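Local coordinates for protein geranyltranstransferase (Legionella pneumophila subsp. pneumophila, PDB 3LOM) that probably makes farnesyl diphosphate, and perhaps geranylgeranyl diphosphate, in isoprenoid biosynthesis with magnesium as cofactor, at residues I53-D66 with F284-L298. Numbering follows the deposited sequence.
With PO4 (phosphate ion), chain C.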
# COMPACT_ATOMS: atom_id res chain seq x y z
N ILE A 53 -10.31 13.76 11.91
CA ILE A 53 -11.06 14.60 10.96
C ILE A 53 -11.53 13.95 9.64
O ILE A 53 -12.66 14.18 9.22
CB ILE A 53 -10.37 16.01 10.74
CG1 ILE A 53 -11.31 17.00 10.06
CG2 ILE A 53 -9.03 15.88 10.00
CD1 ILE A 53 -12.55 17.34 10.87
N ARG A 54 -10.68 13.13 9.03
CA ARG A 54 -11.03 12.49 7.74
C ARG A 54 -12.27 11.57 7.74
O ARG A 54 -13.11 11.72 6.84
CB ARG A 54 -9.81 11.81 7.10
CG ARG A 54 -8.77 12.80 6.57
CD ARG A 54 -7.36 12.23 6.65
NE ARG A 54 -6.35 13.25 6.39
CZ ARG A 54 -5.83 14.07 7.31
NH1 ARG A 54 -4.91 14.96 6.97
NH2 ARG A 54 -6.24 14.00 8.57
N PRO A 55 -12.42 10.64 8.73
CA PRO A 55 -13.67 9.87 8.78
C PRO A 55 -14.93 10.69 8.96
O PRO A 55 -15.95 10.37 8.35
CB PRO A 55 -13.48 8.98 10.01
CG PRO A 55 -12.07 8.77 10.07
CD PRO A 55 -11.43 10.07 9.67
N ILE A 56 -14.87 11.73 9.79
CA ILE A 56 -15.99 12.63 10.02
C ILE A 56 -16.43 13.33 8.73
O ILE A 56 -17.63 13.37 8.43
CB ILE A 56 -15.66 13.68 11.11
CG1 ILE A 56 -15.26 12.99 12.42
CG2 ILE A 56 -16.86 14.61 11.35
CD1 ILE A 56 -14.55 13.90 13.43
N LEU A 57 -15.46 13.83 7.97
CA LEU A 57 -15.72 14.49 6.69
C LEU A 57 -16.39 13.54 5.71
O LEU A 57 -17.32 13.94 5.02
CB LEU A 57 -14.44 15.06 6.08
CG LEU A 57 -13.78 16.22 6.81
CD1 LEU A 57 -12.35 16.41 6.32
CD2 LEU A 57 -14.59 17.51 6.68
N VAL A 58 -15.92 12.29 5.67
CA VAL A 58 -16.59 11.21 4.93
C VAL A 58 -18.05 11.02 5.35
O VAL A 58 -18.93 10.90 4.49
CB VAL A 58 -15.80 9.89 5.08
CG1 VAL A 58 -16.61 8.68 4.61
CG2 VAL A 58 -14.53 9.98 4.30
N TYR A 59 -18.31 11.02 6.66
CA TYR A 59 -19.67 10.83 7.17
C TYR A 59 -20.57 12.00 6.83
O TYR A 59 -21.70 11.81 6.39
CB TYR A 59 -19.66 10.60 8.69
CG TYR A 59 -19.23 9.20 9.09
CD1 TYR A 59 -19.85 8.08 8.56
CD2 TYR A 59 -18.20 9.01 10.02
CE1 TYR A 59 -19.46 6.79 8.92
CE2 TYR A 59 -17.81 7.73 10.39
CZ TYR A 59 -18.44 6.63 9.84
OH TYR A 59 -18.06 5.36 10.20
N LEU A 60 -20.06 13.22 7.02
CA LEU A 60 -20.83 14.44 6.80
C LEU A 60 -21.09 14.75 5.33
O LEU A 60 -22.19 15.20 4.97
CB LEU A 60 -20.16 15.62 7.50
CG LEU A 60 -20.22 15.58 9.02
CD1 LEU A 60 -19.64 16.85 9.62
CD2 LEU A 60 -21.65 15.37 9.50
N ALA A 61 -20.10 14.49 4.48
CA ALA A 61 -20.25 14.64 3.04
C ALA A 61 -21.13 13.54 2.47
O ALA A 61 -21.87 13.77 1.50
CB ALA A 61 -18.89 14.64 2.34
N GLY A 62 -21.05 12.36 3.06
CA GLY A 62 -21.86 11.22 2.66
C GLY A 62 -23.34 11.39 2.97
O GLY A 62 -24.19 10.91 2.22
N ASP A 63 -23.63 12.09 4.06
CA ASP A 63 -24.99 12.46 4.45
C ASP A 63 -25.61 13.44 3.47
O ASP A 63 -26.79 13.31 3.14
CB ASP A 63 -25.00 13.08 5.85
CG ASP A 63 -25.26 12.06 6.94
OD1 ASP A 63 -25.26 10.84 6.66
OD2 ASP A 63 -25.49 12.48 8.10
N LEU A 64 -24.81 14.40 3.02
CA LEU A 64 -25.25 15.46 2.11
C LEU A 64 -25.81 14.92 0.80
O LEU A 64 -26.79 15.45 0.27
CB LEU A 64 -24.12 16.44 1.83
CG LEU A 64 -23.76 17.39 2.98
CD1 LEU A 64 -22.45 18.10 2.70
CD2 LEU A 64 -24.87 18.39 3.20
N ILE A 65 -25.21 13.85 0.29
CA ILE A 65 -25.74 13.17 -0.90
C ILE A 65 -26.40 11.83 -0.56
O ILE A 65 -26.59 10.97 -1.44
CB ILE A 65 -24.68 13.04 -2.04
CG1 ILE A 65 -23.48 12.18 -1.62
CG2 ILE A 65 -24.24 14.42 -2.51
CD1 ILE A 65 -22.57 11.81 -2.78
N ASP A 66 -26.76 11.66 0.72
CA ASP A 66 -27.58 10.55 1.22
C ASP A 66 -27.12 9.13 0.84
O ASP A 66 -27.94 8.28 0.48
CB ASP A 66 -29.06 10.75 0.84
CG ASP A 66 -29.62 12.07 1.34
OD1 ASP A 66 -30.17 12.83 0.51
OD2 ASP A 66 -29.51 12.36 2.55
N PHE A 284 -26.64 23.27 -0.34
CA PHE A 284 -27.29 22.27 0.52
C PHE A 284 -28.19 22.93 1.56
O PHE A 284 -29.21 22.37 1.95
CB PHE A 284 -26.25 21.38 1.20
CG PHE A 284 -25.23 20.79 0.26
CD1 PHE A 284 -25.52 19.63 -0.46
CD2 PHE A 284 -23.98 21.38 0.10
CE1 PHE A 284 -24.58 19.07 -1.33
CE2 PHE A 284 -23.03 20.83 -0.77
CZ PHE A 284 -23.34 19.68 -1.48
N GLY A 285 -27.78 24.11 2.02
CA GLY A 285 -28.59 24.93 2.93
C GLY A 285 -28.57 24.45 4.37
O GLY A 285 -27.51 24.38 5.00
N SER A 286 -29.76 24.13 4.89
CA SER A 286 -29.93 23.68 6.28
C SER A 286 -29.49 22.23 6.49
O SER A 286 -29.18 21.83 7.61
CB SER A 286 -31.39 23.84 6.72
OG SER A 286 -31.67 25.17 7.11
N LYS A 287 -29.46 21.46 5.40
CA LYS A 287 -28.97 20.08 5.40
C LYS A 287 -27.47 20.00 5.74
O LYS A 287 -27.00 19.00 6.27
CB LYS A 287 -29.25 19.44 4.04
CG LYS A 287 -29.15 17.93 4.01
CD LYS A 287 -29.48 17.40 2.63
CE LYS A 287 -29.41 15.88 2.59
NZ LYS A 287 -29.55 15.38 1.19
N ALA A 288 -26.74 21.08 5.45
CA ALA A 288 -25.30 21.15 5.69
C ALA A 288 -24.91 21.73 7.05
O ALA A 288 -23.72 21.88 7.34
CB ALA A 288 -24.62 21.95 4.58
N ALA A 289 -25.91 22.02 7.89
CA ALA A 289 -25.68 22.70 9.18
C ALA A 289 -24.77 21.94 10.15
O ALA A 289 -24.15 22.54 11.02
CB ALA A 289 -27.01 23.03 9.86
N ALA A 290 -24.72 20.62 9.97
CA ALA A 290 -23.81 19.76 10.72
C ALA A 290 -22.36 20.05 10.34
O ALA A 290 -21.50 20.25 11.22
CB ALA A 290 -24.14 18.29 10.48
N LEU A 291 -22.10 20.09 9.04
CA LEU A 291 -20.76 20.34 8.50
C LEU A 291 -20.29 21.77 8.73
O LEU A 291 -19.10 22.00 8.97
CB LEU A 291 -20.71 19.98 7.01
CG LEU A 291 -19.38 20.02 6.24
CD1 LEU A 291 -18.23 19.37 7.00
CD2 LEU A 291 -19.56 19.35 4.88
N ILE A 292 -21.22 22.72 8.66
CA ILE A 292 -20.94 24.14 8.88
C ILE A 292 -20.48 24.40 10.32
O ILE A 292 -19.54 25.17 10.55
CB ILE A 292 -22.16 25.02 8.48
CG1 ILE A 292 -22.38 24.97 6.96
CG2 ILE A 292 -21.98 26.48 8.93
CD1 ILE A 292 -23.81 25.24 6.53
N GLU A 293 -21.14 23.74 11.27
CA GLU A 293 -20.79 23.84 12.68
C GLU A 293 -19.41 23.23 12.95
O GLU A 293 -18.63 23.77 13.74
CB GLU A 293 -21.86 23.19 13.57
CG GLU A 293 -22.05 23.86 14.94
CD GLU A 293 -20.97 23.50 15.95
OE1 GLU A 293 -20.59 22.30 16.03
OE2 GLU A 293 -20.50 24.41 16.67
N LEU A 294 -19.12 22.11 12.29
CA LEU A 294 -17.79 21.49 12.37
C LEU A 294 -16.71 22.41 11.79
O LEU A 294 -15.64 22.57 12.39
CB LEU A 294 -17.76 20.13 11.67
CG LEU A 294 -16.39 19.43 11.66
CD1 LEU A 294 -15.99 18.97 13.06
CD2 LEU A 294 -16.34 18.28 10.67
N THR A 295 -17.01 23.02 10.65
CA THR A 295 -16.13 23.98 9.98
C THR A 295 -15.84 25.16 10.89
O THR A 295 -14.69 25.60 11.01
CB THR A 295 -16.74 24.47 8.65
OG1 THR A 295 -17.19 23.34 7.89
CG2 THR A 295 -15.72 25.26 7.84
N LYS A 296 -16.88 25.66 11.56
CA LYS A 296 -16.73 26.75 12.51
C LYS A 296 -15.95 26.34 13.76
O LYS A 296 -15.27 27.16 14.36
CB LYS A 296 -18.10 27.34 12.88
CG LYS A 296 -18.04 28.81 13.24
CD LYS A 296 -19.15 29.60 12.57
CE LYS A 296 -18.79 31.07 12.48
NZ LYS A 296 -19.69 31.82 11.57
N GLN A 297 -16.06 25.06 14.14
CA GLN A 297 -15.24 24.50 15.22
C GLN A 297 -13.77 24.43 14.81
O GLN A 297 -12.87 24.75 15.59
CB GLN A 297 -15.73 23.12 15.64
CG GLN A 297 -16.91 23.11 16.61
CD GLN A 297 -17.31 21.71 17.05
OE1 GLN A 297 -16.66 20.71 16.71
NE2 GLN A 297 -18.39 21.62 17.83
N LEU A 298 -13.53 24.00 13.56
CA LEU A 298 -12.18 23.91 13.01
C LEU A 298 -11.55 25.28 12.79
O LEU A 298 -10.33 25.42 12.89
CB LEU A 298 -12.19 23.12 11.70
CG LEU A 298 -12.46 21.61 11.79
CD1 LEU A 298 -13.09 21.12 10.50
CD2 LEU A 298 -11.19 20.84 12.10
P PO4 C . -5.93 14.45 12.48
O1 PO4 C . -5.85 15.65 13.38
O2 PO4 C . -5.09 13.33 13.05
O3 PO4 C . -7.37 13.99 12.37
O4 PO4 C . -5.42 14.83 11.11
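K287 ties off the C-terminal end of helix 53-64 with one ammonium group. Its NZ lies 2.9 Å from L64 O and 2.7 Å from D66 OD1. The first is a hydrogen bond that comes from above the carbonyl plane, 49° out of it. The second is a salt bridge, on the syn side but tilted out of the carboxylate plane. The lysine chain gets there fully extended, with CG anti to the backbone N (chi1 -164°). D66 is the C-prime residue of the Schellman motif that ends this helix.

The rest of the contact is apolar, between helix segments that run roughly antiparallel (149°). L64 gives the most surface to it. It comes over one face of the F284 ring, with CD2 3.8 Å from F284 CG. CD2 also meets A288, while CD1 meets L291 CD2 with the two side chains about at right angles. One turn back, L60 splits its methyls: CD2 touches A290 CB, and CD1 packs 3.7 Å from L294 CD2. At the far end I53 and L298 reach each other tip to tip, CD1 to CD1 at 3.8 Å.

Beyond this end, I53 N and R54 NH2 hydrogen-bond a phosphate ion, at 3.0 Å to O3 and 2.8 Å to O4. The ion is probably from the crystallisation liquor. R54 is the arginine of the family's GGKxxR motif, and the phosphate probably marks the place of the substrate's diphosphate, as in relatives.

Mainly leucine packing thus joins an early and the last helix of the mainly helical prenyl synthase fold. The lysine charge probably steadies the C-terminal helix end, while the I53 N-H and R54 guanidinium hold the phosphate at the N-terminal end.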